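Local coordinates for protein anthranilate-CoA ligase (Stigmatella aurantiaca, PDB 4WV3) that belongs to the AMP-binding (ANL) enzyme superfamily and has a large N-terminal domain followed by a small C-terminal domain, at residues H324-N329 with V366-E371; E347-D352 with G390-T395; V351-K356 with G396-V401; F400-A403 with Y407-A410. All blocks are in the same frame, centred on the assembly; numbering follows the deposited sequence.

Interaction 1: H324-N329 with V366-E371; sequences HIFISN and VLLRSE. With 3UK (5'-O-[(S)-[(2-aminobenzoyl)oxy](hydroxy)phosphoryl]adenosine), chain C.
Phe326 and Leu368 pack two beta sheets of the ANL fold against each other. Phe326 sits at a classic beta bulge in strand 325-328 of the mixed sheet, where Phe326 and Ile327 both face Ile317. Leu368 comes from strand 364-369 of the antiparallel sheet. The contact is buried and apolar. The two side chains meet at a slant, with both methyls of Leu368 against the root of the aromatic group. CD2 of Leu368 lies over one face of the Phe326 ring, 3.8 Å from its centroid and nearer the rim on the CG side, a CH-pi contact. CD1 of Leu368 touches CB of Phe326 at 3.7 Å. A chi1 of 50° turns the Phe326 ring toward strand 364-369. Leu368 has CG trans to its backbone N (chi1 169°), which carries the fork of methyls to the ring. Val366, two residues earlier on the same strand, adds a looser touch, CG1 to Phe326 CE1 at 4.3 Å. Tyr346 also packs on both Phe326 and Leu368. In the plane of the Phe326 ring, the carbonyl O of His324 lies at its edge. The two residues just before Phe326 line the ligand pocket. Ile325 CG1 lies 3.9 Å from C29 of 3UK. The same C29, on the edge of the aminobenzoyl ring, points at one face of the nearly perpendicular His324 ring, 3.6 Å above its plane and over its centre.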
# COMPACT_ATOMS: atom_id res chain seq x y z
N HIS A 324 5.36 0.06 -6.91
CA HIS A 324 5.54 1.18 -5.99
C HIS A 324 5.42 2.57 -6.62
O HIS A 324 4.91 2.73 -7.73
CB HIS A 324 6.88 1.03 -5.27
CG HIS A 324 6.83 1.43 -3.83
ND1 HIS A 324 7.20 2.68 -3.38
CD2 HIS A 324 6.44 0.73 -2.73
CE1 HIS A 324 7.05 2.74 -2.07
NE2 HIS A 324 6.59 1.57 -1.65
N ILE A 325 5.90 3.58 -5.89
CA ILE A 325 5.68 4.98 -6.22
C ILE A 325 6.29 5.43 -7.55
O ILE A 325 7.44 5.11 -7.86
CB ILE A 325 6.20 5.89 -5.08
CG1 ILE A 325 5.46 5.58 -3.78
CG2 ILE A 325 6.05 7.36 -5.44
CD1 ILE A 325 5.83 6.48 -2.62
N PHE A 326 5.51 6.17 -8.34
CA PHE A 326 5.96 6.68 -9.62
C PHE A 326 5.95 8.22 -9.69
O PHE A 326 6.57 8.81 -10.58
CB PHE A 326 5.15 6.08 -10.78
CG PHE A 326 3.66 6.16 -10.59
CD1 PHE A 326 2.93 7.20 -11.16
CD2 PHE A 326 2.98 5.20 -9.86
CE1 PHE A 326 1.56 7.28 -10.99
CE2 PHE A 326 1.61 5.27 -9.69
CZ PHE A 326 0.90 6.31 -10.26
N ILE A 327 5.25 8.85 -8.76
CA ILE A 327 5.31 10.30 -8.58
C ILE A 327 5.49 10.59 -7.09
O ILE A 327 4.64 10.20 -6.28
CB ILE A 327 4.02 11.01 -9.03
CG1 ILE A 327 3.55 10.49 -10.39
CG2 ILE A 327 4.23 12.51 -9.07
CD1 ILE A 327 2.20 11.02 -10.80
N SER A 328 6.57 11.27 -6.73
CA SER A 328 6.87 11.49 -5.32
C SER A 328 7.47 12.85 -5.02
O SER A 328 7.99 13.53 -5.91
CB SER A 328 7.80 10.40 -4.80
OG SER A 328 8.13 10.62 -3.44
N ASN A 329 7.40 13.24 -3.75
CA ASN A 329 8.14 14.39 -3.25
C ASN A 329 9.55 13.94 -2.88
O ASN A 329 9.85 12.75 -2.91
CB ASN A 329 7.44 15.00 -2.03
CG ASN A 329 6.12 15.65 -2.38
OD1 ASN A 329 6.07 16.83 -2.72
ND2 ASN A 329 5.04 14.88 -2.30
N VAL A 366 -4.30 9.83 -15.78
CA VAL A 366 -2.89 9.52 -15.61
C VAL A 366 -2.46 8.30 -16.42
O VAL A 366 -2.99 7.20 -16.24
CB VAL A 366 -2.54 9.28 -14.13
CG1 VAL A 366 -1.11 8.77 -14.00
CG2 VAL A 366 -2.73 10.55 -13.34
N LEU A 367 -1.49 8.50 -17.30
CA LEU A 367 -0.86 7.40 -18.02
C LEU A 367 0.60 7.28 -17.60
O LEU A 367 1.38 8.23 -17.72
CB LEU A 367 -0.98 7.59 -19.53
CG LEU A 367 -2.35 7.28 -20.14
CD1 LEU A 367 -2.36 7.56 -21.63
CD2 LEU A 367 -2.73 5.84 -19.85
N LEU A 368 0.97 6.10 -17.11
CA LEU A 368 2.31 5.87 -16.59
C LEU A 368 3.14 4.99 -17.52
O LEU A 368 2.67 3.94 -17.98
CB LEU A 368 2.23 5.24 -15.20
CG LEU A 368 3.54 4.69 -14.61
CD1 LEU A 368 4.56 5.81 -14.42
CD2 LEU A 368 3.27 3.97 -13.30
N ARG A 369 4.36 5.42 -17.78
CA ARG A 369 5.30 4.63 -18.57
C ARG A 369 6.39 4.09 -17.66
O ARG A 369 7.17 4.85 -17.09
CB ARG A 369 5.90 5.49 -19.68
CG ARG A 369 6.79 4.74 -20.66
CD ARG A 369 7.14 5.63 -21.84
NE ARG A 369 7.93 4.93 -22.85
CZ ARG A 369 8.21 5.43 -24.05
NH1 ARG A 369 7.75 6.63 -24.39
NH2 ARG A 369 8.94 4.73 -24.90
N SER A 370 6.44 2.77 -17.51
CA SER A 370 7.30 2.14 -16.52
C SER A 370 7.85 0.79 -16.96
O SER A 370 7.21 0.07 -17.72
CB SER A 370 6.53 1.97 -15.21
OG SER A 370 7.17 1.02 -14.36
N GLU A 371 9.05 0.46 -16.47
CA GLU A 371 9.62 -0.86 -16.70
C GLU A 371 9.33 -1.78 -15.52
O GLU A 371 9.71 -2.94 -15.51
CB GLU A 371 11.12 -0.77 -16.94
CG GLU A 371 11.50 -0.19 -18.29
CD GLU A 371 12.99 -0.27 -18.57
OE1 GLU A 371 13.78 -0.21 -17.61
OE2 GLU A 371 13.36 -0.39 -19.76
C10 3UK C . -4.20 5.81 -4.87
C15 3UK C . -2.78 7.70 -4.07
C17 3UK C . -2.98 10.05 -4.02
C21 3UK C . -4.21 6.06 -6.36
C26 3UK C . 0.43 2.08 -3.38
C28 3UK C . 2.27 3.52 -2.75
O01 3UK C . -1.90 2.26 -2.79
C02 3UK C . -1.10 1.82 -3.59
O03 3UK C . -1.49 0.78 -4.48
P04 3UK C . -3.02 0.36 -4.63
O05 3UK C . -3.11 -0.83 -5.64
O06 3UK C . -3.92 1.56 -5.20
C07 3UK C . -3.31 2.60 -5.98
C08 3UK C . -4.24 3.78 -5.98
O09 3UK C . -4.24 4.40 -4.68
N11 3UK C . -3.02 6.35 -4.28
C12 3UK C . -1.96 5.63 -3.81
N13 3UK C . -1.04 6.50 -3.31
C14 3UK C . -1.52 7.79 -3.46
N16 3UK C . -3.48 8.83 -4.34
N18 3UK C . -1.80 10.20 -3.44
C19 3UK C . -1.04 9.13 -3.14
N20 3UK C . 0.23 9.31 -2.52
O22 3UK C . -5.53 6.35 -6.79
C23 3UK C . -3.76 4.80 -6.93
O24 3UK C . -4.37 4.61 -8.23
O25 3UK C . -3.56 -0.11 -3.29
C27 3UK C . 0.88 3.30 -2.93
C29 3UK C . 3.21 2.47 -3.05
C30 3UK C . 2.76 1.26 -3.50
C31 3UK C . 1.38 1.03 -3.68
N32 3UK C . 0.90 -0.26 -4.16

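Interaction 2: E347-D352 with G390-T395; sequences ELKLVD and GEWLAT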
# COMPACT_ATOMS: atom_id res chain seq x y z
N GLU A 347 7.86 7.76 -16.84
CA GLU A 347 7.39 8.81 -17.73
C GLU A 347 5.88 9.00 -17.58
O GLU A 347 5.12 8.04 -17.63
CB GLU A 347 7.77 8.49 -19.17
CG GLU A 347 7.55 9.63 -20.15
CD GLU A 347 8.11 9.32 -21.52
OE1 GLU A 347 8.99 8.44 -21.62
OE2 GLU A 347 7.65 9.94 -22.50
N LEU A 348 5.46 10.25 -17.41
CA LEU A 348 4.06 10.57 -17.14
C LEU A 348 3.36 11.23 -18.32
O LEU A 348 4.01 11.78 -19.21
CB LEU A 348 3.96 11.49 -15.92
CG LEU A 348 3.85 10.90 -14.51
CD1 LEU A 348 4.63 9.60 -14.37
CD2 LEU A 348 4.37 11.93 -13.54
N LYS A 349 2.06 11.15 -18.32
CA LYS A 349 1.21 11.72 -19.36
C LYS A 349 -0.19 12.00 -18.81
O LYS A 349 -0.70 11.21 -18.12
CB LYS A 349 1.16 10.75 -20.52
CG LYS A 349 0.83 11.37 -21.84
CD LYS A 349 1.32 10.55 -22.98
CE LYS A 349 0.48 9.34 -23.15
NZ LYS A 349 0.55 8.89 -24.54
N LEU A 350 -0.76 13.17 -19.07
CA LEU A 350 -2.14 13.44 -18.70
C LEU A 350 -3.02 13.62 -19.94
O LEU A 350 -2.79 14.53 -20.74
CB LEU A 350 -2.23 14.68 -17.81
CG LEU A 350 -1.57 14.57 -16.43
CD1 LEU A 350 -1.78 15.85 -15.64
CD2 LEU A 350 -2.11 13.37 -15.67
N VAL A 351 -4.01 12.76 -20.09
CA VAL A 351 -4.86 12.77 -21.27
C VAL A 351 -6.34 12.91 -20.93
O VAL A 351 -6.76 12.59 -19.81
CB VAL A 351 -4.67 11.48 -22.10
CG1 VAL A 351 -3.25 11.42 -22.65
CG2 VAL A 351 -4.98 10.26 -21.27
N ASP A 352 -7.12 13.39 -21.89
CA ASP A 352 -8.57 13.47 -21.72
C ASP A 352 -9.20 12.09 -21.84
O ASP A 352 -8.50 11.09 -21.97
CB ASP A 352 -9.19 14.45 -22.72
CG ASP A 352 -8.73 14.20 -24.15
OD1 ASP A 352 -8.38 13.05 -24.49
OD2 ASP A 352 -8.73 15.16 -24.94
N GLY A 390 -0.28 -0.76 -23.75
CA GLY A 390 1.03 -0.75 -24.37
C GLY A 390 2.12 -0.32 -23.41
O GLY A 390 2.31 -0.93 -22.36
N GLU A 391 2.83 0.75 -23.77
CA GLU A 391 3.88 1.29 -22.91
C GLU A 391 3.31 2.17 -21.81
O GLU A 391 4.02 2.60 -20.91
CB GLU A 391 4.90 2.09 -23.73
CG GLU A 391 5.84 1.25 -24.57
CD GLU A 391 7.03 2.04 -25.06
OE1 GLU A 391 7.03 2.48 -26.23
OE2 GLU A 391 7.98 2.23 -24.27
N TRP A 392 2.01 2.45 -21.90
CA TRP A 392 1.36 3.33 -20.94
C TRP A 392 0.41 2.59 -20.00
O TRP A 392 -0.38 1.74 -20.43
CB TRP A 392 0.62 4.46 -21.67
CG TRP A 392 1.54 5.36 -22.42
CD1 TRP A 392 1.80 5.33 -23.76
CD2 TRP A 392 2.33 6.42 -21.89
NE1 TRP A 392 2.70 6.31 -24.09
CE2 TRP A 392 3.05 6.99 -22.96
CE3 TRP A 392 2.51 6.94 -20.60
CZ2 TRP A 392 3.92 8.06 -22.78
CZ3 TRP A 392 3.38 8.00 -20.43
CH2 TRP A 392 4.08 8.55 -21.52
N LEU A 393 0.49 2.92 -18.72
CA LEU A 393 -0.33 2.29 -17.70
C LEU A 393 -1.40 3.25 -17.18
O LEU A 393 -1.08 4.33 -16.67
CB LEU A 393 0.54 1.81 -16.54
CG LEU A 393 -0.19 1.22 -15.33
CD1 LEU A 393 -0.90 -0.06 -15.72
CD2 LEU A 393 0.78 0.98 -14.18
N ALA A 394 -2.66 2.86 -17.31
CA ALA A 394 -3.76 3.66 -16.78
C ALA A 394 -4.01 3.30 -15.32
O ALA A 394 -4.32 2.16 -15.00
CB ALA A 394 -5.02 3.44 -17.60
N THR A 395 -3.87 4.29 -14.44
CA THR A 395 -4.03 4.06 -13.00
C THR A 395 -5.45 4.32 -12.53
O THR A 395 -5.83 3.92 -11.43
CB THR A 395 -3.06 4.93 -12.18
OG1 THR A 395 -3.33 6.32 -12.43
CG2 THR A 395 -1.62 4.62 -12.54
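Lys349 lies across one face of the Trp392 indole, and this is the tight part of the contact. The two side chains cross at about a right angle. CB of Lys349 starts over the outer rim, 3.5 Å from Trp392 CZ3. The backbone O of Glu347 also comes close here, obliquely to the ring, 3.3 Å from Trp392 CZ3. Further along the lysine chain, CE of Lys349 stands 3.6 Å from the centroid of the six-membered ring of Trp392, a CH-pi contact. NZ of Lys349 then lies over the face of the five-membered ring of Trp392, 3.6 Å from its centroid, a cation-pi contact. A bend at chi3 (73°) in the otherwise stretched lysine keeps its end over the ring. NZ of Lys349 and NE1 of Trp392 are both donors, so their closeness is not a hydrogen bond. The ammonium is probably attracted by the pi face.

The side chain of Glu347 is looser and lies at the exposed side. Its CG meets Trp392 CH2 at 3.9 Å, and the carboxylate is turned nearly perpendicular to the indole, 84° between planes. It forms a weak, long ion pair with Arg369. Leu348 starts in the reverse direction, away from Trp392, and packs on Ile327.

Strands 347-351 and 392-395 are not neighbours. Strand 364-369 lies between them and hydrogen-bonds to both. Their axes come within 8.6 Å and cross at 59°. The arrangement is a cation-pi pair between next-but-one strands, over strand 364-369, on the more exposed face of a twisted antiparallel sheet.

Interaction 3: V351-K356 with G396-V401; sequences VDDEGK and GDKYFV. With 3UK (5'-O-[(S)-[(2-aminobenzoyl)oxy](hydroxy)phosphoryl]adenosine), chain C.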
# COMPACT_ATOMS: atom_id res chain seq x y z
N VAL A 351 -4.01 12.76 -20.09
CA VAL A 351 -4.86 12.77 -21.27
C VAL A 351 -6.34 12.91 -20.93
O VAL A 351 -6.76 12.59 -19.81
CB VAL A 351 -4.67 11.48 -22.10
CG1 VAL A 351 -3.25 11.42 -22.65
CG2 VAL A 351 -4.98 10.26 -21.27
N ASP A 352 -7.12 13.39 -21.89
CA ASP A 352 -8.57 13.47 -21.72
C ASP A 352 -9.20 12.09 -21.84
O ASP A 352 -8.50 11.09 -21.97
CB ASP A 352 -9.19 14.45 -22.72
CG ASP A 352 -8.73 14.20 -24.15
OD1 ASP A 352 -8.38 13.05 -24.49
OD2 ASP A 352 -8.73 15.16 -24.94
N ASP A 353 -10.53 12.04 -21.80
CA ASP A 353 -11.23 10.76 -21.85
C ASP A 353 -11.27 10.15 -23.26
O ASP A 353 -11.94 9.14 -23.48
CB ASP A 353 -12.65 10.90 -21.28
CG ASP A 353 -12.64 11.17 -19.78
OD1 ASP A 353 -12.62 10.20 -19.00
OD2 ASP A 353 -12.65 12.36 -19.39
N GLU A 354 -10.55 10.76 -24.19
CA GLU A 354 -10.42 10.21 -25.54
C GLU A 354 -8.96 10.02 -25.93
O GLU A 354 -8.66 9.60 -27.05
CB GLU A 354 -11.14 11.10 -26.56
CG GLU A 354 -11.06 12.58 -26.26
CD GLU A 354 -10.91 13.43 -27.50
OE1 GLU A 354 -11.44 14.56 -27.52
OE2 GLU A 354 -10.25 12.97 -28.46
N GLY A 355 -8.05 10.33 -25.01
CA GLY A 355 -6.65 10.01 -25.18
C GLY A 355 -5.72 11.15 -25.55
O GLY A 355 -4.51 10.95 -25.68
N LYS A 356 -6.27 12.35 -25.72
CA LYS A 356 -5.45 13.50 -26.10
C LYS A 356 -4.88 14.24 -24.89
O LYS A 356 -5.59 14.48 -23.92
CB LYS A 356 -6.25 14.46 -26.98
CG LYS A 356 -5.47 15.69 -27.40
CD LYS A 356 -6.27 16.58 -28.34
CE LYS A 356 -5.46 17.80 -28.75
NZ LYS A 356 -6.19 18.65 -29.72
N GLY A 396 -6.24 4.99 -13.37
CA GLY A 396 -7.61 5.33 -13.03
C GLY A 396 -7.68 6.56 -12.15
O GLY A 396 -8.65 6.76 -11.42
N ASP A 397 -6.65 7.40 -12.22
CA ASP A 397 -6.57 8.60 -11.40
C ASP A 397 -6.71 9.87 -12.23
O ASP A 397 -6.30 9.92 -13.39
CB ASP A 397 -5.25 8.64 -10.64
CG ASP A 397 -5.17 7.59 -9.55
OD1 ASP A 397 -6.11 7.52 -8.73
OD2 ASP A 397 -4.18 6.83 -9.53
N LYS A 398 -7.29 10.90 -11.62
CA LYS A 398 -7.35 12.22 -12.22
C LYS A 398 -6.33 13.14 -11.55
O LYS A 398 -6.29 13.25 -10.33
CB LYS A 398 -8.76 12.81 -12.09
CG LYS A 398 -9.75 12.30 -13.12
CD LYS A 398 -9.38 12.75 -14.53
CE LYS A 398 -10.54 12.58 -15.50
NZ LYS A 398 -10.97 11.16 -15.63
N TYR A 399 -5.49 13.78 -12.37
CA TYR A 399 -4.45 14.66 -11.86
C TYR A 399 -4.40 15.96 -12.64
O TYR A 399 -4.88 16.04 -13.77
CB TYR A 399 -3.08 13.97 -11.95
CG TYR A 399 -2.60 13.33 -10.67
CD1 TYR A 399 -3.03 12.07 -10.30
CD2 TYR A 399 -1.69 13.98 -9.85
CE1 TYR A 399 -2.58 11.47 -9.13
CE2 TYR A 399 -1.23 13.39 -8.68
CZ TYR A 399 -1.69 12.14 -8.33
OH TYR A 399 -1.24 11.55 -7.17
N PHE A 400 -3.82 16.99 -12.03
CA PHE A 400 -3.49 18.21 -12.74
C PHE A 400 -2.14 18.74 -12.26
O PHE A 400 -1.71 18.42 -11.15
CB PHE A 400 -4.59 19.27 -12.61
CG PHE A 400 -4.74 19.83 -11.22
CD1 PHE A 400 -4.05 20.98 -10.84
CD2 PHE A 400 -5.58 19.23 -10.30
CE1 PHE A 400 -4.19 21.50 -9.57
CE2 PHE A 400 -5.72 19.75 -9.03
CZ PHE A 400 -5.03 20.89 -8.66
N VAL A 401 -1.48 19.53 -13.09
CA VAL A 401 -0.13 20.00 -12.79
C VAL A 401 -0.10 21.48 -12.44
O VAL A 401 -0.75 22.30 -13.09
CB VAL A 401 0.83 19.72 -13.96
CG1 VAL A 401 2.25 20.09 -13.59
CG2 VAL A 401 0.75 18.26 -14.38
C10 3UK C . -4.20 5.81 -4.87
C15 3UK C . -2.78 7.70 -4.07
C17 3UK C . -2.98 10.05 -4.02
C21 3UK C . -4.21 6.06 -6.36
C26 3UK C . 0.43 2.08 -3.38
C28 3UK C . 2.27 3.52 -2.75
O01 3UK C . -1.90 2.26 -2.79
C02 3UK C . -1.10 1.82 -3.59
O03 3UK C . -1.49 0.78 -4.48
P04 3UK C . -3.02 0.36 -4.63
O05 3UK C . -3.11 -0.83 -5.64
O06 3UK C . -3.92 1.56 -5.20
C07 3UK C . -3.31 2.60 -5.98
C08 3UK C . -4.24 3.78 -5.98
O09 3UK C . -4.24 4.40 -4.68
N11 3UK C . -3.02 6.35 -4.28
C12 3UK C . -1.96 5.63 -3.81
N13 3UK C . -1.04 6.50 -3.31
C14 3UK C . -1.52 7.79 -3.46
N16 3UK C . -3.48 8.83 -4.34
N18 3UK C . -1.80 10.20 -3.44
C19 3UK C . -1.04 9.13 -3.14
N20 3UK C . 0.23 9.31 -2.52
O22 3UK C . -5.53 6.35 -6.79
C23 3UK C . -3.76 4.80 -6.93
O24 3UK C . -4.37 4.61 -8.23
O25 3UK C . -3.56 -0.11 -3.29
C27 3UK C . 0.88 3.30 -2.93
C29 3UK C . 3.21 2.47 -3.05
C30 3UK C . 2.76 1.26 -3.50
C31 3UK C . 1.38 1.03 -3.68
N32 3UK C . 0.90 -0.26 -4.16
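Among the flat groups, the carboxylate of Asp353 makes the contact between the segments, and its OD1 faces Lys398 NZ. The carboxylate of Asp352, one residue earlier, is approached on opposite faces by backbone N-H groups: Glu354 N comes from one and Lys356 N from the other, both to OD1. The carboxylate of Asp397 turns its oxygens to the ribose of 3UK. The Tyr399 ring meets the ring of His409, planes about 35° apart.

The Asp353 OD1 to Lys398 NZ distance is 3.9 Å, so this is a long salt bridge at the surface. The stronger partner of NZ is Asn365 OD1, on the neighbouring strand. Lys398 is bent at chi2 (-66°) and chi4 (-61°), which folds its ammonium back toward the turn. The two side chains cross at about a right angle.

Asp352 shapes that turn. Its OD1 accepts from Glu354 N at 3.2 Å, an Asx turn, and its backbone N donates to Lys356 O at 2.8 Å. Gly355 takes a positive phi within the turn.

On strand 396-401, Asp397 lies on the ligand side. O24 of 3UK donates to Asp397 OD2 at 2.6 Å. The neighbouring hydroxyl O22 is modelled implausibly close to OD1, so the detail of that bond is doubtful. Thr395 also bonds this carboxylate. Tyr399 OH lies 3.9 Å from C17 of the adenine and bonds Ser339. An aspartate facing both ribose hydroxyls marks the nucleotide site of ANL enzymes.

Interaction 4: F400-A403 with Y407-A410; sequences FVDA and YWHA. With 3UK (5'-O-[(S)-[(2-aminobenzoyl)oxy](hydroxy)phosphoryl]adenosine), chain C.
Two groups grip Asp402 OD2. Trp408 NE1 donates to it at 3.0 Å, and Arg335 of a nearby loop adds a salt bridge. The indole N-H meets OD2 from above the carboxylate plane, 43° out of it. The carboxylate and the indole are only partly turned against each other, 33° between planes. This bond ties the start of the turn back to the second strand.

The strands pair in antiparallel fashion. Phe400 and Trp408 form a hydrogen-bonded pair, with Trp408 N to Phe400 O at 2.9 Å and Phe400 N to Trp408 O at 3.2 Å. Their side chains share one face of the sheet. Phe400 CG sits between its own backbone N and carbonyl carbon (chi1 68°), which lays its ring over the root of the tryptophan. Trp408 CB is therefore over one face of the Phe400 ring, 3.8 Å from its centroid. The two aromatic planes are nearly parallel, but they are slid apart and barely overlap.

Val401 and Tyr407 are the non-hydrogen-bonded pair, on the other face. They lie alongside each other and point the same way. Val401 CG2 touches the Tyr407 ring face, 3.8 Å from the centroid, in a CH-pi contact. Leu348 and Leu350 of strand 347-351 pack on this face.

His409 points away from the first strand. One face of its ring meets the adenine of 3UK near N16, and its NE2 bonds Asp397 OD1. The whole is a beta hairpin whose second strand lines the nucleotide pocket.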
# COMPACT_ATOMS: atom_id res chain seq x y z
N PHE A 400 -3.82 16.99 -12.03
CA PHE A 400 -3.49 18.21 -12.74
C PHE A 400 -2.14 18.74 -12.26
O PHE A 400 -1.71 18.42 -11.15
CB PHE A 400 -4.59 19.27 -12.61
CG PHE A 400 -4.74 19.83 -11.22
CD1 PHE A 400 -4.05 20.98 -10.84
CD2 PHE A 400 -5.58 19.23 -10.30
CE1 PHE A 400 -4.19 21.50 -9.57
CE2 PHE A 400 -5.72 19.75 -9.03
CZ PHE A 400 -5.03 20.89 -8.66
N VAL A 401 -1.48 19.53 -13.09
CA VAL A 401 -0.13 20.00 -12.79
C VAL A 401 -0.10 21.48 -12.44
O VAL A 401 -0.75 22.30 -13.09
CB VAL A 401 0.83 19.72 -13.96
CG1 VAL A 401 2.25 20.09 -13.59
CG2 VAL A 401 0.75 18.26 -14.38
N ASP A 402 0.66 21.81 -11.40
CA ASP A 402 0.87 23.20 -10.99
C ASP A 402 1.52 24.03 -12.08
O ASP A 402 1.96 23.51 -13.11
CB ASP A 402 1.76 23.25 -9.74
CG ASP A 402 0.96 23.23 -8.46
OD1 ASP A 402 -0.27 23.03 -8.53
OD2 ASP A 402 1.57 23.40 -7.38
N ALA A 403 1.60 25.34 -11.85
CA ALA A 403 2.35 26.22 -12.73
C ALA A 403 3.83 26.06 -12.44
O ALA A 403 4.68 26.51 -13.20
CB ALA A 403 1.91 27.66 -12.52
N TYR A 407 2.33 17.86 -9.22
CA TYR A 407 1.16 17.04 -9.51
C TYR A 407 0.20 16.98 -8.32
O TYR A 407 0.59 16.62 -7.21
CB TYR A 407 1.59 15.63 -9.90
CG TYR A 407 2.07 15.51 -11.33
CD1 TYR A 407 3.29 16.05 -11.72
CD2 TYR A 407 1.31 14.85 -12.28
CE1 TYR A 407 3.73 15.94 -13.02
CE2 TYR A 407 1.74 14.74 -13.59
CZ TYR A 407 2.95 15.28 -13.95
OH TYR A 407 3.39 15.17 -15.25
N TRP A 408 -1.06 17.32 -8.58
CA TRP A 408 -2.09 17.28 -7.54
C TRP A 408 -3.17 16.25 -7.86
O TRP A 408 -3.74 16.25 -8.96
CB TRP A 408 -2.71 18.66 -7.35
CG TRP A 408 -1.78 19.65 -6.73
CD1 TRP A 408 -0.75 20.29 -7.35
CD2 TRP A 408 -1.80 20.13 -5.38
NE1 TRP A 408 -0.12 21.13 -6.46
CE2 TRP A 408 -0.75 21.05 -5.25
CE3 TRP A 408 -2.61 19.86 -4.27
CZ2 TRP A 408 -0.48 21.71 -4.05
CZ3 TRP A 408 -2.34 20.51 -3.08
CH2 TRP A 408 -1.29 21.43 -2.98
N HIS A 409 -3.45 15.38 -6.90
CA HIS A 409 -4.44 14.33 -7.08
C HIS A 409 -5.86 14.89 -6.98
O HIS A 409 -6.28 15.34 -5.91
CB HIS A 409 -4.25 13.24 -6.03
CG HIS A 409 -5.06 12.01 -6.27
ND1 HIS A 409 -5.63 11.28 -5.25
CD2 HIS A 409 -5.40 11.38 -7.42
CE1 HIS A 409 -6.28 10.25 -5.75
NE2 HIS A 409 -6.16 10.28 -7.07
N ALA A 410 -6.59 14.86 -8.09
CA ALA A 410 -7.98 15.29 -8.08
C ALA A 410 -8.84 14.21 -7.45
O ALA A 410 -9.91 14.49 -6.91
CB ALA A 410 -8.45 15.59 -9.50
C10 3UK C . -4.20 5.81 -4.87
C15 3UK C . -2.78 7.70 -4.07
C17 3UK C . -2.98 10.05 -4.02
C21 3UK C . -4.21 6.06 -6.36
C26 3UK C . 0.43 2.08 -3.38
C28 3UK C . 2.27 3.52 -2.75
O01 3UK C . -1.90 2.26 -2.79
C02 3UK C . -1.10 1.82 -3.59
O03 3UK C . -1.49 0.78 -4.48
P04 3UK C . -3.02 0.36 -4.63
O05 3UK C . -3.11 -0.83 -5.64
O06 3UK C . -3.92 1.56 -5.20
C07 3UK C . -3.31 2.60 -5.98
C08 3UK C . -4.24 3.78 -5.98
O09 3UK C . -4.24 4.40 -4.68
N11 3UK C . -3.02 6.35 -4.28
C12 3UK C . -1.96 5.63 -3.81
N13 3UK C . -1.04 6.50 -3.31
C14 3UK C . -1.52 7.79 -3.46
N16 3UK C . -3.48 8.83 -4.34
N18 3UK C . -1.80 10.20 -3.44
C19 3UK C . -1.04 9.13 -3.14
N20 3UK C . 0.23 9.31 -2.52
O22 3UK C . -5.53 6.35 -6.79
C23 3UK C . -3.76 4.80 -6.93
O24 3UK C . -4.37 4.61 -8.23
O25 3UK C . -3.56 -0.11 -3.29
C27 3UK C . 0.88 3.30 -2.93
C29 3UK C . 3.21 2.47 -3.05
C30 3UK C . 2.76 1.26 -3.50
C31 3UK C . 1.38 1.03 -3.68
N32 3UK C . 0.90 -0.26 -4.16

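Overall arrangement
Interaction 1 is buried, and interactions 2, 3 and 4 lie at the surface. Interaction 1 joins two sheets through apolar groups alone. The other three work within the antiparallel sheet, and all use strand 392-401. Interaction 2 spans the sheet by a cation-pi contact, interaction 3 adds a long salt bridge from a turn, and interaction 4 pairs adjacent strands by backbone bonds. Strand 364-369 links interactions 1 and 2, where Arg369 forms a salt bridge with Glu391. Interactions 2 and 3 share Val351 and Asp352, and interactions 3 and 4 share Phe400 and Val401. Interactions 1, 3 and 4 each include residues that touch 3UK.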